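Local coordinates for protein L-lysine 6-monooxygenase involved in desferrioxamine biosynthesis (Erwinia amylovora CFBP1430, PDB 5O8P) that catalyses the FAD- and NADPH-dependent N-hydroxylation of cadaverine in the biosynthesis of the siderophore desferrioxamine, at residues B[247-252]-B[390-395]. Residues are numbered along the deposited sequence; the frame is centred on the assembly and turned at random.
Sequences EWIDYF and GFVTPD. With FAD (flavin-adenine dinucleotide), chain C.
Phe391 turns its ring edge onto one face of the Trp248 indole, making a T-shaped (edge-to-face) pair with the six-membered ring: centroids lie 4.9 Å apart and the planes meet at 63°. Its CD1–CE1 side does the touching, CD1 coming 3.4 Å from Trp248 CH2, while CE1 sits above the indole plane near the rim. Trp248 holds CG anti to its backbone N (chi1 -170°), a position from which the indole reaches across to the loop; the opposite indole face is covered near its rim by Phe252 CB, one helical turn on. The benzo ring is thus clasped between its own helix and the loop. Val392 CG1 lies over one face of the Phe391 ring. The other branch of Val392, CG2, crosses to Ile249, 3.6 Å from CD1. Gly390, which leaves the end of helix 386-389 with positive phi, sets its CA over one face of the Phe252 ring, 3.5 Å from the centroid, a CH-pi contact. Thr393 OG1 donates to Gly390 O at 3.1 Å, in the carbonyl plane with a C=O...donor angle of 155°, bracing the first of two overlapping type I turns. Phe252 also packs on helix 257-266, and Phe391 touches Tyr271, which binds NADP(+) in a structure of this protein, though none is bound to this chain. Farther along, Pro394 O receives a weak bond from FAD O2' at 3.4 Å. The buried aromatic and aliphatic contacts therefore join helix 246-253 to a double-turn loop of the FAD pocket, beside a residue of the NADP(+) site, in a flavin-dependent N-hydroxylating monooxygenase of the lysine/ornithine hydroxylase family.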
ATOM      1  N   GLU B 247      29.210  -7.753  -0.900  1.00 40.52           N
ATOM      2  CA  GLU B 247      29.979  -7.180  -2.020  1.00 42.57           C
ATOM      3  C   GLU B 247      30.210  -5.708  -1.826  1.00 40.91           C
ATOM      4  O   GLU B 247      31.294  -5.230  -2.121  1.00 38.66           O
ATOM      5  CB  GLU B 247      29.327  -7.358  -3.379  1.00 49.68           C
ATOM      6  CG  GLU B 247      28.660  -8.692  -3.625  1.00 57.55           C
ATOM      7  CD  GLU B 247      27.175  -8.595  -3.430  1.00 59.15           C
ATOM      8  OE1 GLU B 247      26.517  -8.047  -4.317  1.00 55.27           O
ATOM      9  OE2 GLU B 247      26.659  -9.131  -2.424  1.00 74.17           O
ATOM     10  N   TRP B 248      29.194  -5.001  -1.335  1.00 39.07           N
ATOM     11  CA  TRP B 248      29.355  -3.588  -1.036  1.00 40.25           C
ATOM     12  C   TRP B 248      30.355  -3.360   0.104  1.00 41.95           C
ATOM     13  O   TRP B 248      31.152  -2.409   0.054  1.00 42.68           O
ATOM     14  CB  TRP B 248      28.020  -2.917  -0.693  1.00 39.48           C
ATOM     15  CG  TRP B 248      28.188  -1.452  -0.632  1.00 39.32           C
ATOM     16  CD1 TRP B 248      28.222  -0.583  -1.684  1.00 42.70           C
ATOM     17  CD2 TRP B 248      28.459  -0.681   0.530  1.00 40.85           C
ATOM     18  NE1 TRP B 248      28.479   0.691  -1.247  1.00 43.39           N
ATOM     19  CE2 TRP B 248      28.620   0.661   0.114  1.00 41.98           C
ATOM     20  CE3 TRP B 248      28.578  -0.990   1.891  1.00 42.36           C
ATOM     21  CZ2 TRP B 248      28.869   1.693   1.010  1.00 43.16           C
ATOM     22  CZ3 TRP B 248      28.829   0.043   2.785  1.00 42.89           C
ATOM     23  CH2 TRP B 248      28.968   1.369   2.340  1.00 43.96           C
ATOM     24  N   ILE B 249      30.318  -4.221   1.121  1.00 43.97           N
ATOM     25  CA  ILE B 249      31.188  -4.047   2.280  1.00 40.52           C
ATOM     26  C   ILE B 249      32.645  -4.226   1.862  1.00 37.88           C
ATOM     27  O   ILE B 249      33.498  -3.440   2.270  1.00 37.84           O
ATOM     28  CB  ILE B 249      30.798  -4.965   3.447  1.00 40.04           C
ATOM     29  CG1 ILE B 249      29.397  -4.621   3.940  1.00 41.49           C
ATOM     30  CG2 ILE B 249      31.755  -4.777   4.616  1.00 43.42           C
ATOM     31  CD1 ILE B 249      28.731  -5.740   4.718  1.00 43.05           C
ATOM     32  N   ASP B 250      32.911  -5.225   1.018  1.00 37.68           N
ATOM     33  CA  ASP B 250      34.256  -5.424   0.454  1.00 35.82           C
ATOM     34  C   ASP B 250      34.695  -4.176  -0.291  1.00 34.59           C
ATOM     35  O   ASP B 250      35.826  -3.718  -0.142  1.00 34.14           O
ATOM     36  CB  ASP B 250      34.298  -6.619  -0.511  1.00 36.80           C
ATOM     37  CG  ASP B 250      33.929  -7.945   0.152  1.00 40.56           C
ATOM     38  OD1 ASP B 250      34.156  -8.105   1.372  1.00 50.41           O
ATOM     39  OD2 ASP B 250      33.419  -8.842  -0.551  1.00 39.66           O
ATOM     40  N   TYR B 251      33.785  -3.637  -1.097  1.00 36.14           N
ATOM     41  CA  TYR B 251      34.049  -2.426  -1.880  1.00 36.72           C
ATOM     42  C   TYR B 251      34.383  -1.266  -0.953  1.00 38.49           C
ATOM     43  O   TYR B 251      35.425  -0.627  -1.126  1.00 36.37           O
ATOM     44  CB  TYR B 251      32.849  -2.099  -2.794  1.00 35.15           C
ATOM     45  CG  TYR B 251      32.782  -0.677  -3.304  1.00 34.25           C
ATOM     46  CD1 TYR B 251      33.613  -0.258  -4.335  1.00 32.63           C
ATOM     47  CD2 TYR B 251      31.875   0.246  -2.765  1.00 33.20           C
ATOM     48  CE1 TYR B 251      33.564   1.044  -4.812  1.00 33.17           C
ATOM     49  CE2 TYR B 251      31.818   1.552  -3.232  1.00 32.81           C
ATOM     50  CZ  TYR B 251      32.672   1.947  -4.251  1.00 33.38           C
ATOM     51  OH  TYR B 251      32.630   3.232  -4.741  1.00 34.83           O
ATOM     52  N   PHE B 252      33.528  -1.043   0.048  1.00 42.58           N
ATOM     53  CA  PHE B 252      33.702   0.059   0.993  1.00 43.79           C
ATOM     54  C   PHE B 252      35.022   0.002   1.762  1.00 43.40           C
ATOM     55  O   PHE B 252      35.634   1.043   2.028  1.00 42.21           O
ATOM     56  CB  PHE B 252      32.527   0.111   1.977  1.00 45.96           C
ATOM     57  CG  PHE B 252      32.544   1.325   2.869  1.00 46.81           C
ATOM     58  CD1 PHE B 252      31.987   2.532   2.464  1.00 46.83           C
ATOM     59  CD2 PHE B 252      33.209   1.275   4.090  1.00 48.11           C
ATOM     60  CE1 PHE B 252      32.060   3.641   3.284  1.00 48.86           C
ATOM     61  CE2 PHE B 252      33.288   2.389   4.908  1.00 47.10           C
ATOM     62  CZ  PHE B 252      32.719   3.575   4.502  1.00 47.22           C
ATOM     63  N   GLY B 390      31.478   0.736   6.962  1.00 40.51           N
ATOM     64  CA  GLY B 390      30.454   1.579   6.351  1.00 48.36           C
ATOM     65  C   GLY B 390      29.127   1.571   7.073  1.00 49.78           C
ATOM     66  O   GLY B 390      29.004   1.025   8.166  1.00 47.53           O
ATOM     67  N   PHE B 391      28.120   2.154   6.416  1.00 51.52           N
ATOM     68  CA  PHE B 391      26.768   2.345   6.986  1.00 50.43           C
ATOM     69  C   PHE B 391      26.014   1.066   7.429  1.00 50.19           C
ATOM     70  O   PHE B 391      24.951   1.178   8.060  1.00 50.16           O
ATOM     71  CB  PHE B 391      25.911   3.100   5.963  1.00 50.29           C
ATOM     72  CG  PHE B 391      25.276   2.206   4.931  1.00 48.51           C
ATOM     73  CD1 PHE B 391      25.961   1.819   3.780  1.00 46.35           C
ATOM     74  CD2 PHE B 391      24.007   1.688   5.163  1.00 44.96           C
ATOM     75  CE1 PHE B 391      25.365   0.977   2.861  1.00 44.93           C
ATOM     76  CE2 PHE B 391      23.409   0.837   4.255  1.00 46.45           C
ATOM     77  CZ  PHE B 391      24.083   0.493   3.100  1.00 46.44           C
ATOM     78  N   VAL B 392      26.529  -0.125   7.092  1.00 50.44           N
ATOM     79  CA  VAL B 392      25.802  -1.381   7.363  1.00 49.96           C
ATOM     80  C   VAL B 392      26.009  -1.936   8.770  1.00 51.37           C
ATOM     81  O   VAL B 392      25.408  -2.959   9.120  1.00 52.03           O
ATOM     82  CB  VAL B 392      26.170  -2.497   6.366  1.00 48.21           C
ATOM     83  CG1 VAL B 392      25.842  -2.068   4.944  1.00 49.00           C
ATOM     84  CG2 VAL B 392      27.633  -2.881   6.522  1.00 47.52           C
ATOM     85  N   THR B 393      26.825  -1.254   9.584  1.00 50.02           N
ATOM     86  CA  THR B 393      27.351  -1.781  10.845  1.00 46.66           C
ATOM     87  C   THR B 393      26.281  -1.931  11.967  1.00 45.41           C
ATOM     88  O   THR B 393      26.186  -3.006  12.555  1.00 51.42           O
ATOM     89  CB  THR B 393      28.583  -0.929  11.291  1.00 46.79           C
ATOM     90  OG1 THR B 393      29.652  -1.036  10.336  1.00 43.46           O
ATOM     91  CG2 THR B 393      29.116  -1.323  12.611  1.00 50.41           C
ATOM     92  N   PRO B 394      25.455  -0.887  12.243  1.00 46.27           N
ATOM     93  CA  PRO B 394      24.382  -1.056  13.240  1.00 45.68           C
ATOM     94  C   PRO B 394      23.154  -1.883  12.795  1.00 46.15           C
ATOM     95  O   PRO B 394      22.228  -2.054  13.587  1.00 51.99           O
ATOM     96  CB  PRO B 394      23.947   0.394  13.549  1.00 48.85           C
ATOM     97  CG  PRO B 394      24.727   1.301  12.654  1.00 48.89           C
ATOM     98  CD  PRO B 394      25.414   0.457  11.636  1.00 50.37           C
ATOM     99  N   ASP B 395      23.147  -2.381  11.560  1.00 43.17           N
ATOM    100  CA  ASP B 395      22.013  -3.102  10.976  1.00 41.88           C
ATOM    101  C   ASP B 395      21.902  -4.489  11.613  1.00 38.79           C
ATOM    102  O   ASP B 395      22.845  -5.279  11.544  1.00 40.13           O
ATOM    103  CB  ASP B 395      22.241  -3.217   9.446  1.00 44.96           C
ATOM    104  CG  ASP B 395      20.957  -3.516   8.648  1.00 46.62           C
ATOM    105  OD1 ASP B 395      20.019  -4.136   9.174  1.00 52.77           O
ATOM    106  OD2 ASP B 395      20.899  -3.142   7.457  1.00 56.32           O
TER
HETATM  107  PA  FAD C 501      23.781  -3.018  23.131  1.00 81.94           P
HETATM  108  O1A FAD C 501      22.347  -2.959  23.623  1.00 74.09           O
HETATM  109  O2A FAD C 501      24.631  -1.771  23.178  1.00 70.04           O
HETATM  110  O5B FAD C 501      24.478  -4.193  23.993  1.00 89.76           O
HETATM  111  C5B FAD C 501      25.643  -3.981  24.783  1.00 93.35           C
HETATM  112  C4B FAD C 501      25.619  -4.748  26.100  1.00 92.51           C
HETATM  113  O4B FAD C 501      26.956  -4.841  26.617  1.00 91.14           O
HETATM  114  C3B FAD C 501      24.792  -4.048  27.172  1.00 92.41           C
HETATM  115  O3B FAD C 501      23.930  -5.011  27.793  1.00 71.22           O
HETATM  116  C2B FAD C 501      25.824  -3.442  28.121  1.00 93.74           C
HETATM  117  O2B FAD C 501      25.395  -3.363  29.484  1.00102.75           O
HETATM  118  C1B FAD C 501      26.986  -4.407  27.984  1.00 89.91           C
HETATM  119  N9A FAD C 501      28.319  -3.895  28.405  1.00 89.25           N
HETATM  120  C8A FAD C 501      28.942  -2.753  28.047  1.00 89.69           C
HETATM  121  N7A FAD C 501      30.158  -2.663  28.656  1.00 85.07           N
HETATM  122  C5A FAD C 501      30.323  -3.766  29.418  1.00 83.69           C
HETATM  123  C6A FAD C 501      31.362  -4.322  30.329  1.00 80.99           C
HETATM  124  N6A FAD C 501      32.520  -3.657  30.559  1.00 86.95           N
HETATM  125  N1A FAD C 501      31.118  -5.520  30.922  1.00 75.99           N
HETATM  126  C2A FAD C 501      29.973  -6.204  30.714  1.00 77.16           C
HETATM  127  N3A FAD C 501      28.991  -5.754  29.910  1.00 71.15           N
HETATM  128  C4A FAD C 501      29.105  -4.571  29.246  1.00 82.70           C
HETATM  129  N1  FAD C 501      18.829  -1.465  14.279  1.00100.83           N
HETATM  130  C2  FAD C 501      18.100  -2.208  13.406  1.00100.06           C
HETATM  131  O2  FAD C 501      18.712  -2.849  12.523  1.00 91.22           O
HETATM  132  N3  FAD C 501      16.751  -2.282  13.470  1.00100.91           N
HETATM  133  C4  FAD C 501      16.045  -1.614  14.401  1.00 95.54           C
HETATM  134  O4  FAD C 501      14.802  -1.693  14.435  1.00 90.37           O
HETATM  135  C4X FAD C 501      16.769  -0.778  15.391  1.00 93.34           C
HETATM  136  N5  FAD C 501      16.119  -0.086  16.353  1.00 83.55           N
HETATM  137  C5X FAD C 501      16.809   0.670  17.239  1.00 95.47           C
HETATM  138  C6  FAD C 501      16.086   1.363  18.207  1.00103.36           C
HETATM  139  C7  FAD C 501      16.726   2.160  19.154  1.00104.55           C
HETATM  140  C7M FAD C 501      15.920   2.904  20.190  1.00 95.80           C
HETATM  141  C8  FAD C 501      18.214   2.266  19.123  1.00103.41           C
HETATM  142  C8M FAD C 501      18.930   3.120  20.135  1.00 98.10           C
HETATM  143  C9  FAD C 501      18.948   1.578  18.156  1.00105.69           C
HETATM  144  C9A FAD C 501      18.314   0.769  17.194  1.00105.54           C
HETATM  145  N10 FAD C 501      19.025   0.039  16.183  1.00112.87           N
HETATM  146  C10 FAD C 501      18.255  -0.736  15.271  1.00101.91           C
HETATM  147  C1' FAD C 501      20.507   0.046  16.039  1.00113.15           C
HETATM  148  C2' FAD C 501      21.182  -1.142  16.763  1.00109.04           C
HETATM  149  O2' FAD C 501      20.493  -2.373  16.463  1.00 95.16           O
HETATM  150  C3' FAD C 501      21.280  -0.967  18.291  1.00102.86           C
HETATM  151  O3' FAD C 501      22.057   0.197  18.613  1.00101.10           O
HETATM  152  C4' FAD C 501      21.896  -2.177  19.005  1.00 97.60           C
HETATM  153  O4' FAD C 501      21.424  -2.224  20.356  1.00 78.97           O
HETATM  154  C5' FAD C 501      23.422  -2.142  19.021  1.00 99.50           C
HETATM  155  O5' FAD C 501      23.916  -3.472  19.196  1.00 99.51           O
HETATM  156  P   FAD C 501      24.827  -3.841  20.460  1.00 83.70           P
HETATM  157  O1P FAD C 501      25.127  -5.325  20.402  1.00 76.54           O
HETATM  158  O2P FAD C 501      25.948  -2.843  20.402  1.00 68.07           O
HETATM  159  O3P FAD C 501      23.695  -3.562  21.598  1.00 95.50           O